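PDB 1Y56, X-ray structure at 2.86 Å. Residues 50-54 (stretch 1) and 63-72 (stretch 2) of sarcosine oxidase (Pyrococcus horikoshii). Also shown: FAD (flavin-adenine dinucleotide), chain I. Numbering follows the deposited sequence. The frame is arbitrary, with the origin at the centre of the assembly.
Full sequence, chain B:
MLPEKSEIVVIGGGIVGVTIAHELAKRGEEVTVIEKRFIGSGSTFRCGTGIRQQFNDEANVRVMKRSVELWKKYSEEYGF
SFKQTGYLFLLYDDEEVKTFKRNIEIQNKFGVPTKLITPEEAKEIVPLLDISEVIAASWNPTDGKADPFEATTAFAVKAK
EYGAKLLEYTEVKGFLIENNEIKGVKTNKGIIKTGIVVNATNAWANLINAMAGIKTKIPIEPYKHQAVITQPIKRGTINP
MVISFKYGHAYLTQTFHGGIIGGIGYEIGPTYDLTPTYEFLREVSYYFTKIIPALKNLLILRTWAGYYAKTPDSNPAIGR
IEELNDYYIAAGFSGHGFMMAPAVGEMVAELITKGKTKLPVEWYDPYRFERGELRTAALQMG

Stretch 1 50-54: GIRQQ
Stretch 2 (63-72) VMKRSVELWK

The peptide bond between Gly 50 and Ile 51 is cis, and it lies where the chain passes from the flavin to the helix. Gly 50 adopts phi/psi of 59/-150°, a positive phi that favours glycine; an ideal CB here would lie 2.2 Å from Ile 51 CG1. Its amide donates a hydrogen bond to the FAD, with Gly 50 N 2.9 Å from FAD O4 and an N-H...O angle of 141°.

From this point stretch 1 runs without regular secondary structure. Ile 51 (phi -143°, psi 133°) and Arg 52 (phi -147°, psi 144°) are extended, Gln 53 turns to phi -114°, psi -3°, and Gln 54 follows at phi -82°, psi 79°. Stretch 2 is helical throughout and continues beyond both ends, held by i to i+4 bonds such as Val 68 N to Met 64 O (2.8 Å) and Trp 71 N to Ser 67 O (2.8 Å). The register is set by Gln 53 and Met 64, whose CA atoms are the nearest pair across the stretches, 5.0 Å apart.

No hydrogen bond links the two stretches; packing alone buries 343 Å², both sides summed. Ile 51 points toward the helix in the m,t rotamer (chi1 -65°, chi2 -179°) and meets three residues there. Its CD1 sits over one face of the Trp 71 indole, 3.5 Å from the centroid of the five-membered ring and only 7° off the normal, an almost ideal CH-pi placement. The closest atoms are Ile 51 CD1 and Trp 71 CE2, at 3.6 Å. Trp 71 has chi1 -76° and chi2 116°. Ile 51 CG2 lies 4.0 Å from Met 64 CE and 4.1 Å from Val 68 CG2 (Val 68 chi1 175°, t).

Met 64 folds into an m,m,m rotamer (-78/-41/-63°), bringing its CE within 3.1 Å of Arg 52 O, a tight approach of methyl to carbonyl. The Arg 52 side chain instead leaves the helix: its CB points away, and Arg 52 NH2 donates to Gln 54 O at 3.2 Å.

Gln 53 starts sideways, yet its m,t side chain (-60/156°, chi3 106°) ends nearer the helix. Gln 53 CG packs 3.4 Å from Val 68 CG2 and 3.5 Å from Met 64 O, while Gln 53 OE1 reaches to 3.4 Å from Lys 65 CA.

On the helix itself, Arg 66 NH1 forms a salt bridge with Glu 69 OE2 at 3.0 Å, and a longer one joins Lys 65 NZ to Glu 69 OE1 at 3.9 Å.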

# COMPACT_ATOMS: atom_id res chain seq x y z
N GLY B 50 1.26 -24.55 47.05
CA GLY B 50 0.79 -25.86 47.63
C GLY B 50 0.62 -25.60 49.10
O GLY B 50 0.33 -24.46 49.43
N ILE B 51 0.79 -26.56 50.02
CA ILE B 51 0.71 -28.00 49.92
C ILE B 51 0.06 -28.25 51.28
O ILE B 51 0.51 -27.72 52.29
CB ILE B 51 2.09 -28.73 49.93
CG1 ILE B 51 2.92 -28.38 48.69
CG2 ILE B 51 1.89 -30.26 50.00
CD1 ILE B 51 4.27 -29.09 48.63
N ARG B 52 -0.98 -29.07 51.32
CA ARG B 52 -1.91 -29.06 52.42
C ARG B 52 -2.45 -30.46 52.66
O ARG B 52 -2.66 -31.22 51.71
CB ARG B 52 -3.06 -28.15 52.03
CG ARG B 52 -3.86 -27.60 53.15
CD ARG B 52 -5.36 -27.49 52.77
NE ARG B 52 -5.61 -27.06 51.39
CZ ARG B 52 -6.73 -27.34 50.71
NH1 ARG B 52 -6.85 -26.90 49.47
NH2 ARG B 52 -7.70 -28.06 51.26
N GLN B 53 -2.67 -30.81 53.93
CA GLN B 53 -3.33 -32.09 54.29
C GLN B 53 -4.69 -31.86 54.94
O GLN B 53 -5.39 -32.81 55.27
CB GLN B 53 -2.45 -32.93 55.23
CG GLN B 53 -1.09 -33.33 54.68
CD GLN B 53 -0.09 -33.61 55.78
OE1 GLN B 53 0.25 -34.77 56.04
NE2 GLN B 53 0.39 -32.55 56.44
N GLN B 54 -5.06 -30.59 55.14
CA GLN B 54 -6.32 -30.22 55.78
C GLN B 54 -7.49 -30.25 54.78
O GLN B 54 -7.93 -29.22 54.27
CB GLN B 54 -6.21 -28.88 56.49
CG GLN B 54 -5.23 -28.89 57.65
CD GLN B 54 -5.16 -27.55 58.36
OE1 GLN B 54 -6.13 -27.09 58.96
NE2 GLN B 54 -3.99 -26.91 58.30
N VAL B 63 -4.49 -39.42 50.97
CA VAL B 63 -3.68 -39.08 49.81
C VAL B 63 -2.68 -37.94 50.10
O VAL B 63 -1.50 -38.03 49.75
CB VAL B 63 -4.57 -38.74 48.60
CG1 VAL B 63 -3.75 -38.22 47.43
CG2 VAL B 63 -5.37 -39.96 48.17
N MET B 64 -3.15 -36.88 50.75
CA MET B 64 -2.28 -35.76 51.08
C MET B 64 -1.25 -36.07 52.18
O MET B 64 -0.12 -35.57 52.14
CB MET B 64 -3.09 -34.50 51.40
CG MET B 64 -3.62 -33.81 50.15
SD MET B 64 -2.43 -33.77 48.77
CE MET B 64 -1.13 -32.76 49.50
N LYS B 65 -1.65 -36.88 53.16
CA LYS B 65 -0.71 -37.38 54.15
C LYS B 65 0.41 -38.10 53.41
O LYS B 65 1.59 -37.82 53.62
CB LYS B 65 -1.39 -38.35 55.13
CG LYS B 65 -0.54 -38.66 56.36
CD LYS B 65 -0.60 -40.14 56.78
CE LYS B 65 -0.50 -40.30 58.31
NZ LYS B 65 0.66 -39.63 58.99
N ARG B 66 0.04 -39.02 52.53
CA ARG B 66 1.03 -39.71 51.76
C ARG B 66 1.83 -38.72 50.93
O ARG B 66 3.06 -38.75 50.92
CB ARG B 66 0.36 -40.76 50.88
CG ARG B 66 1.33 -41.51 50.01
CD ARG B 66 2.31 -42.23 50.85
NE ARG B 66 3.31 -42.86 50.02
CZ ARG B 66 4.58 -43.02 50.38
NH1 ARG B 66 5.00 -42.59 51.56
NH2 ARG B 66 5.41 -43.61 49.54
N SER B 67 1.11 -37.84 50.24
CA SER B 67 1.75 -36.88 49.34
C SER B 67 2.84 -36.11 50.07
O SER B 67 3.98 -36.05 49.59
CB SER B 67 0.72 -35.93 48.75
OG SER B 67 1.11 -35.54 47.44
N VAL B 68 2.51 -35.58 51.25
CA VAL B 68 3.48 -34.86 52.08
C VAL B 68 4.71 -35.70 52.43
O VAL B 68 5.84 -35.19 52.48
CB VAL B 68 2.82 -34.23 53.32
CG1 VAL B 68 3.85 -33.60 54.23
CG2 VAL B 68 1.82 -33.17 52.87
N GLU B 69 4.53 -37.00 52.66
CA GLU B 69 5.67 -37.88 52.90
C GLU B 69 6.57 -37.87 51.67
O GLU B 69 7.80 -37.80 51.79
CB GLU B 69 5.23 -39.29 53.27
CG GLU B 69 4.69 -39.40 54.69
CD GLU B 69 3.72 -40.57 54.91
OE1 GLU B 69 2.93 -40.48 55.88
OE2 GLU B 69 3.74 -41.58 54.14
N LEU B 70 5.97 -37.91 50.49
CA LEU B 70 6.75 -37.90 49.26
C LEU B 70 7.42 -36.55 49.00
O LEU B 70 8.54 -36.48 48.48
CB LEU B 70 5.91 -38.36 48.06
CG LEU B 70 5.40 -39.80 48.10
CD1 LEU B 70 4.39 -40.02 47.00
CD2 LEU B 70 6.53 -40.79 47.99
N TRP B 71 6.75 -35.47 49.38
CA TRP B 71 7.37 -34.14 49.34
C TRP B 71 8.62 -34.06 50.23
O TRP B 71 9.65 -33.59 49.79
CB TRP B 71 6.37 -33.04 49.71
CG TRP B 71 5.40 -32.71 48.60
CD1 TRP B 71 4.04 -32.88 48.63
CD2 TRP B 71 5.71 -32.17 47.32
NE1 TRP B 71 3.49 -32.47 47.44
CE2 TRP B 71 4.49 -32.02 46.62
CE3 TRP B 71 6.91 -31.77 46.70
CZ2 TRP B 71 4.43 -31.50 45.32
CZ3 TRP B 71 6.85 -31.26 45.41
CH2 TRP B 71 5.62 -31.13 44.73
N LYS B 72 8.52 -34.55 51.47
CA LYS B 72 9.69 -34.60 52.35
C LYS B 72 10.82 -35.42 51.74
O LYS B 72 11.97 -34.98 51.71
CB LYS B 72 9.33 -35.17 53.73
CG LYS B 72 8.92 -34.11 54.77
CD LYS B 72 9.41 -34.45 56.19
CE LYS B 72 8.61 -35.59 56.80
NZ LYS B 72 8.99 -35.82 58.23
PA FAD I . -0.82 -28.36 33.88
O1A FAD I . -1.68 -27.38 33.14
O2A FAD I . 0.29 -27.83 34.75
O5B FAD I . -0.26 -29.44 32.83
C5B FAD I . -1.00 -29.81 31.68
C4B FAD I . -0.06 -29.71 30.50
O4B FAD I . -0.62 -30.40 29.39
C3B FAD I . 0.19 -28.27 30.05
O3B FAD I . 1.57 -27.93 30.26
C2B FAD I . -0.19 -28.26 28.58
O2B FAD I . 0.77 -27.65 27.74
C1B FAD I . -0.21 -29.72 28.22
N9A FAD I . -1.10 -29.98 27.06
C8A FAD I . -2.36 -29.54 26.87
N7A FAD I . -2.79 -30.00 25.67
C5A FAD I . -1.79 -30.73 25.13
C6A FAD I . -1.65 -31.44 23.94
N6A FAD I . -2.67 -31.50 23.05
N1A FAD I . -0.49 -32.08 23.70
C2A FAD I . 0.54 -32.04 24.57
N3A FAD I . 0.43 -31.36 25.72
C4A FAD I . -0.73 -30.71 26.02
N1 FAD I . -2.42 -26.19 43.34
C2 FAD I . -1.93 -26.50 44.55
O2 FAD I . -1.83 -27.71 44.86
N3 FAD I . -1.54 -25.57 45.44
C4 FAD I . -1.61 -24.25 45.17
O4 FAD I . -1.23 -23.40 46.01
C4X FAD I . -2.12 -23.84 43.95
N5 FAD I . -2.23 -22.53 43.60
C5X FAD I . -2.72 -22.18 42.38
C6 FAD I . -2.82 -20.82 42.07
C7 FAD I . -3.31 -20.41 40.82
C7M FAD I . -3.41 -18.94 40.49
C8 FAD I . -3.71 -21.39 39.90
C8M FAD I . -4.25 -21.02 38.57
C9 FAD I . -3.62 -22.74 40.21
C9A FAD I . -3.12 -23.15 41.45
N10 FAD I . -3.05 -24.47 41.73
C10 FAD I . -2.54 -24.89 42.98
C1' FAD I . -3.50 -25.46 40.75
C2' FAD I . -2.33 -26.18 40.13
O2' FAD I . -1.63 -25.24 39.32
C3' FAD I . -2.86 -27.27 39.24
O3' FAD I . -3.73 -28.12 40.00
C4' FAD I . -1.71 -28.09 38.68
O4' FAD I . -0.80 -27.25 37.94
C5' FAD I . -2.23 -29.18 37.76
O5' FAD I . -1.07 -29.71 37.13
P FAD I . -1.25 -30.48 35.76
O1P FAD I . -2.42 -31.42 35.92
O2P FAD I . 0.11 -30.99 35.37
O3P FAD I . -1.76 -29.29 34.80